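Local coordinates for maleylpyruvate isomerase (Ralstonia sp., PDB 2V6K), which catalyses the glutathione-dependent isomerization of maleylpyruvate to fumarylpyruvate in naphthalene degradation, working as a homodimer of the Zeta class of glutathione S-transferases, at residues 54-59 / 63-68; 138-143 / 181-186; 20-25 / 203-208; 115-120 / 126-131; 83-88 / 92-97. All coordinates share one frame; numbering follows the deposited sequence.

Contact 1: residues 54-59 / 63-68; sequences VPALDT and VLIQSP. With TGG (gamma-glutamyl-S-(1,2-dicarboxyethyl)cysteinylglycine), chain C.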
# COMPACT_ATOMS: atom_id res chain seq x y z
N VAL A 54 4.18 -11.80 -6.83
CA VAL A 54 3.10 -12.66 -6.35
C VAL A 54 2.38 -12.01 -5.16
O VAL A 54 2.98 -11.20 -4.44
CB VAL A 54 3.58 -14.10 -6.00
CG1 VAL A 54 4.13 -14.80 -7.25
CG2 VAL A 54 4.61 -14.10 -4.87
N PRO A 55 1.10 -12.35 -4.94
CA PRO A 55 0.27 -13.30 -5.67
C PRO A 55 -0.45 -12.72 -6.88
O PRO A 55 -0.57 -11.50 -7.02
CB PRO A 55 -0.75 -13.71 -4.61
CG PRO A 55 -0.99 -12.44 -3.85
CD PRO A 55 0.38 -11.78 -3.78
N ALA A 56 -0.92 -13.62 -7.74
CA ALA A 56 -1.90 -13.31 -8.76
C ALA A 56 -2.99 -14.35 -8.65
O ALA A 56 -2.72 -15.51 -8.36
CB ALA A 56 -1.27 -13.33 -10.14
N LEU A 57 -4.23 -13.94 -8.88
CA LEU A 57 -5.37 -14.83 -8.74
C LEU A 57 -6.13 -14.90 -10.06
O LEU A 57 -6.73 -13.91 -10.48
CB LEU A 57 -6.28 -14.35 -7.60
CG LEU A 57 -7.47 -15.24 -7.24
CD1 LEU A 57 -7.02 -16.59 -6.70
CD2 LEU A 57 -8.37 -14.54 -6.24
N ASP A 58 -6.08 -16.06 -10.70
CA ASP A 58 -6.85 -16.29 -11.91
C ASP A 58 -8.23 -16.75 -11.46
O ASP A 58 -8.36 -17.81 -10.86
CB ASP A 58 -6.16 -17.34 -12.79
CG ASP A 58 -6.91 -17.62 -14.08
OD1 ASP A 58 -8.02 -17.09 -14.29
OD2 ASP A 58 -6.37 -18.39 -14.91
N THR A 59 -9.25 -15.94 -11.75
CA THR A 59 -10.62 -16.27 -11.34
C THR A 59 -11.26 -17.31 -12.25
O THR A 59 -12.31 -17.86 -11.93
CB THR A 59 -11.52 -15.02 -11.32
OG1 THR A 59 -11.62 -14.48 -12.65
CG2 THR A 59 -10.96 -13.97 -10.38
N VAL A 63 -7.10 -12.62 -14.74
CA VAL A 63 -6.05 -12.64 -13.72
C VAL A 63 -6.02 -11.34 -12.93
O VAL A 63 -5.80 -10.25 -13.49
CB VAL A 63 -4.65 -12.93 -14.32
CG1 VAL A 63 -3.61 -13.04 -13.21
CG2 VAL A 63 -4.67 -14.20 -15.15
N LEU A 64 -6.27 -11.45 -11.63
CA LEU A 64 -6.24 -10.31 -10.73
C LEU A 64 -4.88 -10.20 -10.09
O LEU A 64 -4.26 -11.20 -9.73
CB LEU A 64 -7.29 -10.49 -9.63
CG LEU A 64 -8.73 -10.79 -10.04
CD1 LEU A 64 -9.59 -10.84 -8.80
CD2 LEU A 64 -9.27 -9.76 -11.02
N ILE A 65 -4.42 -8.96 -9.94
CA ILE A 65 -3.17 -8.69 -9.23
C ILE A 65 -3.41 -7.72 -8.09
O ILE A 65 -4.50 -7.14 -7.98
CB ILE A 65 -2.06 -8.17 -10.18
CG1 ILE A 65 -2.40 -6.77 -10.71
CG2 ILE A 65 -1.81 -9.16 -11.32
CD1 ILE A 65 -1.20 -6.03 -11.30
N GLN A 66 -2.39 -7.54 -7.26
CA GLN A 66 -2.40 -6.64 -6.09
C GLN A 66 -3.23 -7.17 -4.94
O GLN A 66 -4.46 -6.99 -4.89
CB GLN A 66 -2.81 -5.22 -6.47
CG GLN A 66 -1.70 -4.49 -7.20
CD GLN A 66 -0.49 -4.25 -6.33
OE1 GLN A 66 -0.60 -4.11 -5.10
NE2 GLN A 66 0.68 -4.21 -6.95
N SER A 67 -2.57 -7.82 -3.98
CA SER A 67 -3.29 -8.40 -2.85
C SER A 67 -4.27 -7.43 -2.16
O SER A 67 -5.35 -7.86 -1.79
CB SER A 67 -2.36 -9.11 -1.86
OG SER A 67 -1.53 -8.22 -1.13
N PRO A 68 -3.92 -6.13 -1.99
CA PRO A 68 -4.93 -5.29 -1.34
C PRO A 68 -6.24 -5.19 -2.12
O PRO A 68 -7.32 -5.21 -1.52
CB PRO A 68 -4.24 -3.92 -1.26
CG PRO A 68 -2.79 -4.27 -1.21
CD PRO A 68 -2.67 -5.37 -2.22
OC1 TGG C . 0.38 -6.82 -2.28
CO1 TGG C . 0.73 -7.00 -3.46
OT1 TGG C . 0.28 -7.90 -4.19
CA1 TGG C . 1.75 -6.06 -4.03
NN1 TGG C . 1.54 -4.71 -3.50
CB1 TGG C . 3.16 -6.49 -3.64
CG1 TGG C . 3.51 -7.83 -4.26
CD1 TGG C . 4.99 -8.20 -4.18
OE1 TGG C . 5.77 -7.40 -3.33
NN2 TGG C . 5.13 -9.59 -3.86
CA2 TGG C . 6.36 -10.16 -3.37
CO2 TGG C . 7.17 -10.40 -4.64
OC2 TGG C . 6.64 -11.39 -5.48
NN3 TGG C . 8.59 -10.48 -4.45
CA3 TGG C . 9.43 -10.93 -5.54
CO3 TGG C . 10.62 -10.01 -5.67
OC3 TGG C . 10.73 -9.05 -4.89
OT3 TGG C . 11.44 -10.29 -6.57
CB2 TGG C . 5.88 -11.36 -2.58
SG2 TGG C . 7.12 -12.49 -2.08
CD2 TGG C . 8.15 -11.76 -0.85
CE2 TGG C . 7.40 -11.65 0.46
OE2 TGG C . 7.68 -12.40 1.42
OF2 TGG C . 6.49 -10.80 0.55
CF2 TGG C . 9.36 -12.69 -0.77
CH2 TGG C . 10.49 -12.17 0.09
OI2 TGG C . 10.50 -10.97 0.41
OJ2 TGG C . 11.36 -12.99 0.46
O HOH W 1 0.18 -8.84 -6.78
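A single water, gripped three ways, joins Pro55 O to Gln66 N: it donates to Pro55 O (2.8 Å) and to the ligand carboxylate oxygen OT1 and accepts from Gln66 N. This is the β-hairpin of a thioredoxin-fold domain, and the cis peptide before Pro55 is the fold's signature. It leaves Val54 backbone N and O turned to the cysteinyl part of the glutathione conjugate, which they grip by two nearly straight bonds to OC2 and NN2. OT1 is also held by Ser67 N at 2.9 Å (N-H...O 174°), while Ser67 OG donates to the other carboxylate oxygen, OC1, at 2.6 Å. Because Gln66 is the N-cap of helix 67-77, the helix end probably helps to hold this carboxylate's charge. Bent at its second torsion (chi2 -66°), the Gln66 side chain brings OE1 to the ligand amine NN1, 2.7 Å away; its NE2 is fixed by Gln51 and by Asp104 of the second subunit. Farther along, Leu57 N binds Leu64 O in the carbonyl plane at 2.9 Å. The return bond, Leu64 N to Leu57 O, comes from above the carbonyl plane. Leu57 and Leu64 point to one face, against Ile70 of helix 67-77; on the other, Ala56 CB touches Val63 CG1 at 3.9 Å.

Contact 2: residues 138-143 / 181-186; sequences AGFDAY and VDLTPY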
# COMPACT_ATOMS: atom_id res chain seq x y z
N ALA A 138 9.24 0.50 13.24
CA ALA A 138 8.53 1.77 13.08
C ALA A 138 7.05 1.52 12.84
O ALA A 138 6.19 2.17 13.46
CB ALA A 138 9.14 2.59 11.94
N GLY A 139 6.74 0.59 11.95
CA GLY A 139 5.35 0.27 11.63
C GLY A 139 4.61 -0.36 12.79
O GLY A 139 3.46 -0.00 13.06
N PHE A 140 5.26 -1.29 13.48
CA PHE A 140 4.67 -1.93 14.65
C PHE A 140 4.50 -0.95 15.82
O PHE A 140 3.54 -1.07 16.57
CB PHE A 140 5.48 -3.16 15.07
CG PHE A 140 5.20 -4.40 14.27
CD1 PHE A 140 4.39 -4.38 13.12
CD2 PHE A 140 5.76 -5.61 14.65
CE1 PHE A 140 4.15 -5.55 12.40
CE2 PHE A 140 5.52 -6.79 13.94
CZ PHE A 140 4.72 -6.75 12.81
N ASP A 141 5.41 0.01 15.98
CA ASP A 141 5.20 1.06 16.98
C ASP A 141 3.83 1.71 16.78
O ASP A 141 3.06 1.88 17.73
CB ASP A 141 6.28 2.15 16.92
CG ASP A 141 7.62 1.72 17.48
OD1 ASP A 141 7.70 0.70 18.19
OD2 ASP A 141 8.61 2.43 17.20
N ALA A 142 3.53 2.06 15.53
CA ALA A 142 2.27 2.74 15.21
C ALA A 142 1.08 1.80 15.34
O ALA A 142 0.06 2.18 15.92
CB ALA A 142 2.33 3.34 13.81
N TYR A 143 1.20 0.59 14.80
CA TYR A 143 0.12 -0.39 14.83
C TYR A 143 -0.24 -0.71 16.29
O TYR A 143 -1.42 -0.70 16.67
CB TYR A 143 0.55 -1.65 14.08
CG TYR A 143 -0.55 -2.56 13.60
CD1 TYR A 143 -0.83 -2.69 12.25
CD2 TYR A 143 -1.28 -3.34 14.50
CE1 TYR A 143 -1.82 -3.55 11.80
CE2 TYR A 143 -2.28 -4.20 14.06
CZ TYR A 143 -2.55 -4.29 12.70
OH TYR A 143 -3.53 -5.13 12.24
N VAL A 181 13.59 -9.64 14.62
CA VAL A 181 13.14 -8.40 15.24
C VAL A 181 12.63 -8.71 16.64
O VAL A 181 11.85 -9.65 16.83
CB VAL A 181 12.00 -7.76 14.41
CG1 VAL A 181 11.54 -6.45 15.04
CG2 VAL A 181 12.45 -7.55 12.97
N ASP A 182 13.07 -7.92 17.62
CA ASP A 182 12.58 -8.03 18.98
C ASP A 182 11.11 -7.61 19.02
O ASP A 182 10.78 -6.45 18.75
CB ASP A 182 13.41 -7.16 19.92
CG ASP A 182 13.00 -7.31 21.38
OD1 ASP A 182 12.24 -8.24 21.71
OD2 ASP A 182 13.47 -6.49 22.20
N LEU A 183 10.24 -8.56 19.35
CA LEU A 183 8.80 -8.30 19.41
C LEU A 183 8.31 -8.00 20.83
O LEU A 183 7.12 -7.76 21.03
CB LEU A 183 8.01 -9.46 18.80
CG LEU A 183 8.24 -9.68 17.30
CD1 LEU A 183 7.51 -10.93 16.83
CD2 LEU A 183 7.78 -8.46 16.51
N THR A 184 9.22 -8.00 21.80
CA THR A 184 8.83 -7.68 23.18
C THR A 184 8.02 -6.37 23.30
O THR A 184 7.05 -6.33 24.05
CB THR A 184 10.05 -7.64 24.13
OG1 THR A 184 10.82 -8.83 23.96
CG2 THR A 184 9.59 -7.56 25.60
N PRO A 185 8.42 -5.30 22.58
CA PRO A 185 7.66 -4.04 22.71
C PRO A 185 6.22 -4.05 22.21
O PRO A 185 5.51 -3.06 22.39
CB PRO A 185 8.48 -3.05 21.87
CG PRO A 185 9.85 -3.64 21.83
CD PRO A 185 9.60 -5.11 21.72
N TYR A 186 5.79 -5.15 21.60
CA TYR A 186 4.47 -5.21 20.94
C TYR A 186 3.58 -6.31 21.50
O TYR A 186 3.20 -7.22 20.77
CB TYR A 186 4.64 -5.35 19.42
CG TYR A 186 5.73 -4.44 18.89
CD1 TYR A 186 5.57 -3.06 18.90
CD2 TYR A 186 6.93 -4.97 18.41
CE1 TYR A 186 6.56 -2.22 18.45
CE2 TYR A 186 7.93 -4.13 17.95
CZ TYR A 186 7.74 -2.76 17.97
OH TYR A 186 8.72 -1.91 17.52
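With CG anti to the carbonyl carbon in both residues (chi1 -81° in Phe140, -43° in Tyr186), the two side chains meet crosswise in an edge-to-face aromatic pair. It ties helix 125-149 to the loop before helix 187-196, inside the helical C-terminal domain of the glutathione transferase fold. The ring planes are 78° apart, the edge of Phe140 being turned to the face of Tyr186. Phe140 CB sits over the centre of the same tyrosine ring, 3.6 Å from its centroid, as a CH-pi contact, and Pro185 CB lies over the opposite face. At the Phe140 edge, in the ring plane, CE2 is met by Leu183 CD2 at 3.8 Å. A type I turn from Leu183 to Tyr186 presents both residues, and, overlapping it, Asp182 OD1 accepts from Thr184 N in an Asx turn. Within the core, Ile189 and Val173 also pack on Phe140. Tyr186 OH reaches the more exposed Asp141, donating to OD1 at 2.9 Å from well above the carboxylate plane.

Contact 3: residues 20-25 / 203-208; sequences ALNLKG and RRAAPA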
# COMPACT_ATOMS: atom_id res chain seq x y z
N ALA A 20 -7.14 -14.62 3.74
CA ALA A 20 -8.44 -14.07 3.32
C ALA A 20 -9.27 -15.11 2.58
O ALA A 20 -10.46 -15.27 2.85
CB ALA A 20 -8.24 -12.82 2.47
N LEU A 21 -8.65 -15.83 1.64
CA LEU A 21 -9.34 -16.89 0.91
C LEU A 21 -9.87 -17.96 1.86
O LEU A 21 -11.01 -18.40 1.72
CB LEU A 21 -8.42 -17.52 -0.14
CG LEU A 21 -8.13 -16.67 -1.37
CD1 LEU A 21 -6.88 -17.16 -2.06
CD2 LEU A 21 -9.30 -16.68 -2.33
N ASN A 22 -9.04 -18.37 2.82
CA ASN A 22 -9.45 -19.40 3.77
C ASN A 22 -10.57 -18.94 4.69
O ASN A 22 -11.49 -19.71 4.98
CB ASN A 22 -8.26 -19.89 4.62
CG ASN A 22 -7.22 -20.61 3.80
OD1 ASN A 22 -7.41 -20.88 2.61
ND2 ASN A 22 -6.10 -20.93 4.44
N LEU A 23 -10.52 -17.68 5.13
CA LEU A 23 -11.59 -17.15 5.97
C LEU A 23 -12.92 -17.15 5.22
O LEU A 23 -13.96 -17.41 5.82
CB LEU A 23 -11.25 -15.75 6.47
CG LEU A 23 -10.22 -15.67 7.60
CD1 LEU A 23 -9.72 -14.25 7.77
CD2 LEU A 23 -10.80 -16.19 8.91
N LYS A 24 -12.87 -16.90 3.92
CA LYS A 24 -14.07 -16.90 3.09
C LYS A 24 -14.51 -18.31 2.69
O LYS A 24 -15.61 -18.50 2.18
CB LYS A 24 -13.86 -16.05 1.83
CG LYS A 24 -13.64 -14.56 2.07
CD LYS A 24 -14.84 -13.91 2.76
CE LYS A 24 -14.73 -12.40 2.70
NZ LYS A 24 -15.91 -11.73 3.32
N GLY A 25 -13.64 -19.30 2.90
CA GLY A 25 -13.93 -20.68 2.51
C GLY A 25 -13.98 -20.87 1.00
O GLY A 25 -14.66 -21.77 0.49
N ARG A 203 -4.11 -21.15 10.31
CA ARG A 203 -3.18 -22.28 10.34
C ARG A 203 -2.96 -22.85 8.94
O ARG A 203 -1.82 -23.13 8.55
CB ARG A 203 -3.70 -23.37 11.28
CG ARG A 203 -3.70 -22.96 12.74
CD ARG A 203 -4.25 -24.05 13.63
NE ARG A 203 -4.07 -23.70 15.04
CZ ARG A 203 -4.32 -24.51 16.06
NH1 ARG A 203 -4.75 -25.75 15.84
NH2 ARG A 203 -4.12 -24.09 17.30
N ARG A 204 -4.04 -23.00 8.18
CA ARG A 204 -3.95 -23.58 6.84
C ARG A 204 -3.23 -22.67 5.85
O ARG A 204 -2.70 -23.14 4.85
CB ARG A 204 -5.34 -23.94 6.31
CG ARG A 204 -5.94 -25.18 6.97
CD ARG A 204 -7.23 -25.64 6.29
NE ARG A 204 -8.33 -24.70 6.51
CZ ARG A 204 -8.86 -23.92 5.57
NH1 ARG A 204 -8.40 -23.96 4.32
NH2 ARG A 204 -9.85 -23.10 5.88
N ALA A 205 -3.19 -21.38 6.16
CA ALA A 205 -2.58 -20.38 5.29
C ALA A 205 -1.08 -20.17 5.55
O ALA A 205 -0.39 -19.55 4.73
CB ALA A 205 -3.31 -19.05 5.43
N ALA A 206 -0.60 -20.65 6.69
CA ALA A 206 0.78 -20.39 7.11
C ALA A 206 1.78 -21.00 6.14
O ALA A 206 1.52 -22.05 5.57
CB ALA A 206 1.02 -20.92 8.52
N PRO A 207 2.93 -20.33 5.92
CA PRO A 207 3.97 -20.83 5.02
C PRO A 207 4.31 -22.32 5.17
O PRO A 207 4.37 -23.03 4.16
CB PRO A 207 5.17 -19.95 5.38
CG PRO A 207 4.55 -18.65 5.73
CD PRO A 207 3.30 -19.02 6.49
N ALA A 208 4.50 -22.78 6.40
CA ALA A 208 4.91 -24.17 6.64
C ALA A 208 3.85 -25.21 6.24
O ALA A 208 4.17 -26.40 6.11
CB ALA A 208 5.31 -24.35 8.10
O HOH W 2 -3.98 -21.82 2.57
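The amide of Asn22 faces the guanidinium of Arg204, the two planes 33° apart, with ND2 over one guanidinium face and Asn22 CG 3.6 Å from Arg204 NH1. A bend at chi3 (-69°) folds the arginine back over the amide, where the two groups touch with no hydrogen bond between them; NE is engaged instead by a salt bridge to Asp200. Asn22 ND2 points at the end of helix 200-205, touching Ala205 CB at 3.5 Å. There it donates to Ala201 O and to a water, 3.0 Å from ND2, which in turn donates to Arg204 O at 2.9 Å. Asn22 OD1 accepts from Tyr28 OH, so both ends of the amide are fixed and its rotation is set. The contact joins the two domains: helix 12-24 of the thioredoxin-like domain, which ends in a Schellman motif at Gly25, meets the last helix of the C-terminal domain, while Ala20 on another side of helix 12-24 packs against helices 67-77 and 164-178.

Contact 4: residues 115-120 / 126-131; sequences EYLRKT and AAINAW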
# COMPACT_ATOMS: atom_id res chain seq x y z
N GLU A 115 17.73 -7.49 -2.39
CA GLU A 115 18.70 -7.80 -3.45
C GLU A 115 19.44 -6.56 -3.92
O GLU A 115 20.66 -6.61 -4.14
CB GLU A 115 18.01 -8.50 -4.61
CG GLU A 115 17.75 -9.96 -4.33
CD GLU A 115 19.05 -10.72 -4.17
OE1 GLU A 115 19.73 -10.94 -5.19
OE2 GLU A 115 19.41 -11.08 -3.02
N TYR A 116 18.73 -5.45 -4.06
CA TYR A 116 19.34 -4.19 -4.46
C TYR A 116 20.33 -3.71 -3.38
O TYR A 116 21.45 -3.29 -3.69
CB TYR A 116 18.26 -3.15 -4.74
CG TYR A 116 18.73 -1.93 -5.50
CD1 TYR A 116 18.39 -1.76 -6.84
CD2 TYR A 116 19.51 -0.94 -4.88
CE1 TYR A 116 18.81 -0.63 -7.55
CE2 TYR A 116 19.92 0.19 -5.58
CZ TYR A 116 19.56 0.33 -6.90
OH TYR A 116 19.97 1.45 -7.60
N LEU A 117 19.93 -3.81 -2.12
CA LEU A 117 20.84 -3.46 -1.02
C LEU A 117 22.12 -4.29 -1.07
O LEU A 117 23.22 -3.76 -0.89
CB LEU A 117 20.15 -3.62 0.33
CG LEU A 117 18.94 -2.72 0.60
CD1 LEU A 117 18.35 -3.06 1.94
CD2 LEU A 117 19.33 -1.25 0.55
N ARG A 118 21.98 -5.59 -1.32
CA ARG A 118 23.14 -6.48 -1.39
C ARG A 118 24.04 -6.14 -2.58
O ARG A 118 25.25 -6.00 -2.43
CB ARG A 118 22.69 -7.93 -1.51
CG ARG A 118 22.00 -8.47 -0.27
CD ARG A 118 21.57 -9.92 -0.44
NE ARG A 118 20.83 -10.38 0.74
CZ ARG A 118 19.53 -10.65 0.77
NH1 ARG A 118 18.78 -10.54 -0.32
NH2 ARG A 118 18.97 -11.05 1.91
N LYS A 119 23.44 -6.01 -3.76
CA LYS A 119 24.22 -5.95 -4.99
C LYS A 119 24.69 -4.55 -5.35
O LYS A 119 25.71 -4.40 -6.02
CB LYS A 119 23.43 -6.59 -6.14
CG LYS A 119 23.25 -8.09 -5.89
CD LYS A 119 22.49 -8.81 -6.99
CE LYS A 119 22.76 -10.31 -6.90
NZ LYS A 119 22.58 -10.86 -5.51
N THR A 120 23.96 -3.54 -4.90
CA THR A 120 24.33 -2.15 -5.18
C THR A 120 25.02 -1.49 -3.99
O THR A 120 26.01 -0.77 -4.18
CB THR A 120 23.11 -1.33 -5.65
OG1 THR A 120 22.62 -1.90 -6.87
CG2 THR A 120 23.48 0.13 -5.92
N ALA A 126 23.77 -8.95 8.30
CA ALA A 126 23.53 -8.14 9.48
C ALA A 126 22.89 -6.80 9.07
O ALA A 126 21.94 -6.34 9.70
CB ALA A 126 24.82 -7.91 10.27
N ALA A 127 23.41 -6.20 8.00
CA ALA A 127 22.86 -4.94 7.50
C ALA A 127 21.44 -5.12 6.97
O ALA A 127 20.59 -4.25 7.17
CB ALA A 127 23.76 -4.36 6.42
N ILE A 128 21.18 -6.25 6.31
CA ILE A 128 19.83 -6.58 5.84
C ILE A 128 18.88 -6.70 7.02
O ILE A 128 17.80 -6.11 7.01
CB ILE A 128 19.83 -7.87 4.98
CG1 ILE A 128 20.59 -7.67 3.66
CG2 ILE A 128 18.40 -8.38 4.74
CD1 ILE A 128 20.03 -6.58 2.74
N ASN A 129 19.28 -7.42 8.07
CA ASN A 129 18.43 -7.55 9.24
C ASN A 129 18.16 -6.21 9.92
O ASN A 129 17.04 -5.97 10.37
CB ASN A 129 19.00 -8.57 10.23
CG ASN A 129 18.77 -10.01 9.79
OD1 ASN A 129 18.30 -10.27 8.68
ND2 ASN A 129 19.12 -10.95 10.66
N ALA A 130 19.17 -5.34 9.98
CA ALA A 130 19.00 -4.03 10.61
C ALA A 130 18.03 -3.16 9.82
O ALA A 130 17.22 -2.44 10.40
CB ALA A 130 20.35 -3.34 10.77
N TRP A 131 18.12 -3.22 8.49
CA TRP A 131 17.18 -2.54 7.61
C TRP A 131 15.77 -3.02 7.88
O TRP A 131 14.88 -2.22 8.17
CB TRP A 131 17.58 -2.81 6.16
CG TRP A 131 16.58 -2.45 5.07
CD1 TRP A 131 15.56 -3.22 4.61
CD2 TRP A 131 16.58 -1.26 4.27
NE1 TRP A 131 14.90 -2.58 3.58
CE2 TRP A 131 15.52 -1.38 3.35
CE3 TRP A 131 17.38 -0.11 4.24
CZ2 TRP A 131 15.23 -0.38 2.41
CZ3 TRP A 131 17.09 0.88 3.31
CH2 TRP A 131 16.03 0.73 2.41
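Apolar contacts carry the meeting of Leu117 with Ile128 and Trp131, where helix 111-121 turns back into helix 125-149 as an antiparallel helical hairpin of the C-terminal domain; the local axes come within 10.5 Å at an angle of 143°. Leu117 CB touches Ile128 CD1 at 3.8 Å. From the same leucine, CD1 stands over the indole face of Trp131 in a CH-pi contact, 3.5 Å from the centroid of the five-membered ring. Tyr116 of the second subunit meets Trp131 edge-to-face. Trp131 CG is anti to its own amide nitrogen (chi1 167°), which lays the indole across the leucine, and NE1 is satisfied by Ile108 O. Beside this core the extended Arg118 crosses Ile128 at about a right angle, its NH2 3.9 Å from Ile128 CG2. Charged pairs run along helix 111-121. Glu115 OE2 uses its anti lone pair for Arg118 NH1 at 2.8 Å, and Glu115 OE1 takes Lys119 NZ at 2.9 Å. Arg118 NE adds a salt bridge to Glu125 at the start of helix 125-149. The chemistry implies that the hairpin closes on an apolar core with an ionic margin, whose carboxylates would offset the arginine's charge.

Contact 5: residues 83-88 / 92-97; sequences LLPADA and QRVRAL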
# COMPACT_ATOMS: atom_id res chain seq x y z
N LEU A 83 -15.07 -9.44 6.47
CA LEU A 83 -13.71 -9.07 6.87
C LEU A 83 -13.53 -7.56 7.03
O LEU A 83 -12.46 -7.08 7.39
CB LEU A 83 -12.68 -9.63 5.89
CG LEU A 83 -12.70 -11.15 5.71
CD1 LEU A 83 -11.61 -11.59 4.75
CD2 LEU A 83 -12.57 -11.88 7.04
N LEU A 84 -14.59 -6.81 6.74
CA LEU A 84 -14.62 -5.37 7.01
C LEU A 84 -15.87 -5.05 7.81
O LEU A 84 -16.91 -5.66 7.58
CB LEU A 84 -14.62 -4.57 5.72
CG LEU A 84 -13.27 -4.46 5.01
CD1 LEU A 84 -13.43 -3.80 3.65
CD2 LEU A 84 -12.27 -3.68 5.88
N PRO A 85 -15.77 -4.10 8.75
CA PRO A 85 -16.98 -3.69 9.46
C PRO A 85 -17.93 -2.89 8.57
O PRO A 85 -17.55 -2.47 7.47
CB PRO A 85 -16.46 -2.85 10.62
CG PRO A 85 -15.09 -2.48 10.28
CD PRO A 85 -14.57 -3.39 9.21
N ALA A 86 -19.15 -2.69 9.05
CA ALA A 86 -20.20 -2.07 8.25
C ALA A 86 -20.19 -0.54 8.32
O ALA A 86 -20.72 0.12 7.42
CB ALA A 86 -21.55 -2.61 8.67
N ASP A 87 -19.59 0.01 9.37
CA ASP A 87 -19.62 1.46 9.61
C ASP A 87 -18.40 2.16 9.04
O ASP A 87 -17.31 1.59 9.02
CB ASP A 87 -19.75 1.75 11.11
CG ASP A 87 -18.56 1.26 11.91
OD1 ASP A 87 -18.33 0.03 11.95
OD2 ASP A 87 -17.86 2.11 12.51
N ALA A 88 -18.59 3.39 8.57
CA ALA A 88 -17.55 4.15 7.89
C ALA A 88 -16.28 4.33 8.72
O ALA A 88 -15.17 4.19 8.21
CB ALA A 88 -18.08 5.50 7.44
N GLN A 92 -12.62 2.62 7.92
CA GLN A 92 -11.42 3.42 7.75
C GLN A 92 -10.30 2.94 8.67
O GLN A 92 -9.14 2.86 8.25
CB GLN A 92 -11.72 4.90 7.96
CG GLN A 92 -10.66 5.85 7.38
CD GLN A 92 -9.41 6.00 8.23
OE1 GLN A 92 -8.34 6.37 7.73
NE2 GLN A 92 -9.53 5.72 9.52
N ARG A 93 -10.63 2.60 9.91
CA ARG A 93 -9.63 2.15 10.89
C ARG A 93 -8.99 0.83 10.48
O ARG A 93 -7.78 0.66 10.59
CB ARG A 93 -10.22 2.00 12.29
CG ARG A 93 -10.96 3.22 12.81
CD ARG A 93 -10.05 4.41 12.97
NE ARG A 93 -10.84 5.60 13.28
CZ ARG A 93 -10.35 6.82 13.44
NH1 ARG A 93 -9.05 7.06 13.33
NH2 ARG A 93 -11.19 7.81 13.71
N VAL A 94 -9.82 -0.11 10.02
CA VAL A 94 -9.31 -1.41 9.58
C VAL A 94 -8.45 -1.24 8.33
O VAL A 94 -7.37 -1.83 8.24
CB VAL A 94 -10.46 -2.43 9.35
CG1 VAL A 94 -9.92 -3.69 8.69
CG2 VAL A 94 -11.13 -2.78 10.67
N ARG A 95 -8.90 -0.43 7.39
CA ARG A 95 -8.08 -0.16 6.21
C ARG A 95 -6.77 0.54 6.57
O ARG A 95 -5.75 0.30 5.92
CB ARG A 95 -8.85 0.65 5.17
CG ARG A 95 -9.92 -0.14 4.44
CD ARG A 95 -10.51 0.70 3.31
NE ARG A 95 -11.43 -0.08 2.48
CZ ARG A 95 -12.71 0.22 2.27
NH1 ARG A 95 -13.26 1.30 2.83
NH2 ARG A 95 -13.43 -0.56 1.48
N ALA A 96 -6.79 1.41 7.58
CA ALA A 96 -5.58 2.12 7.99
C ALA A 96 -4.57 1.16 8.60
O ALA A 96 -3.37 1.21 8.28
CB ALA A 96 -5.90 3.25 8.95
N LEU A 97 -5.04 0.26 9.47
CA LEU A 97 -4.17 -0.75 10.06
C LEU A 97 -3.53 -1.60 8.96
O LEU A 97 -2.32 -1.83 8.96
CB LEU A 97 -4.96 -1.64 11.03
CG LEU A 97 -5.34 -0.99 12.36
CD1 LEU A 97 -6.34 -1.86 13.11
CD2 LEU A 97 -4.11 -0.73 13.23
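Val94 divides its two methyls between Leu84 and Pro85: CG1 lies 3.7 Å from Leu84 CD2, and CG2 is 3.8 Å from Pro85 CD. With CG1 anti to the backbone nitrogen (chi1 171°), the valine spreads its branches toward the two consecutive residues of the loop. Leu84 and Val94 meet at a slant, whereas the other leucine methyl, CD1, touches Arg95 NH2 at 3.9 Å, the arginine chain crossing the leucine at about a right angle. At the start of the helix, Gln92 N donates to Ala88 O at 3.0 Å (N-H...O 156°), a bond of the first turn of helix 88-104. The segment 83-88 belongs to the linker that brings the chain from the thioredoxin-like domain into the helical domain of the glutathione transferase fold, and it folds back along the first helix of the latter. Asp87 is the N-cap of that helix, its OD2 accepting from Gly90 N. Around the apolar group, Leu164 packs on both Leu84 and Val94, and Phe158 on both Pro85 and Val94. Arg95 runs extended from CG to NE, and a salt bridge from NE to Glu72 steadies its end beside the leucine; Glu72 of the second subunit forms a long, weak ion pair with NH2. Ala69 of that subunit also packs on Arg95, and Ile65 on Gln92.

How the contacts relate
Contact 1 builds part of the glutathione site directly, while the others lie farther from it: from side chain to bound conjugate the distance is about 8 Å for Arg118 in contact 4 and about 13 Å for Phe140 in contact 2. Contacts 3 and 5 both concern the junction of the two domains and touch, Leu23 CD1 lying 3.8 Å from Leu83 CD2. Contact 5 also reaches contact 2, with Leu97 O 3.4 Å from Tyr143 CE1. Contacts 2 and 4 share helix 125-149, their centres about 21 Å apart. Across the dimer, contact 1 of one subunit packs against contact 5 of the other through Ile65 and Gln92.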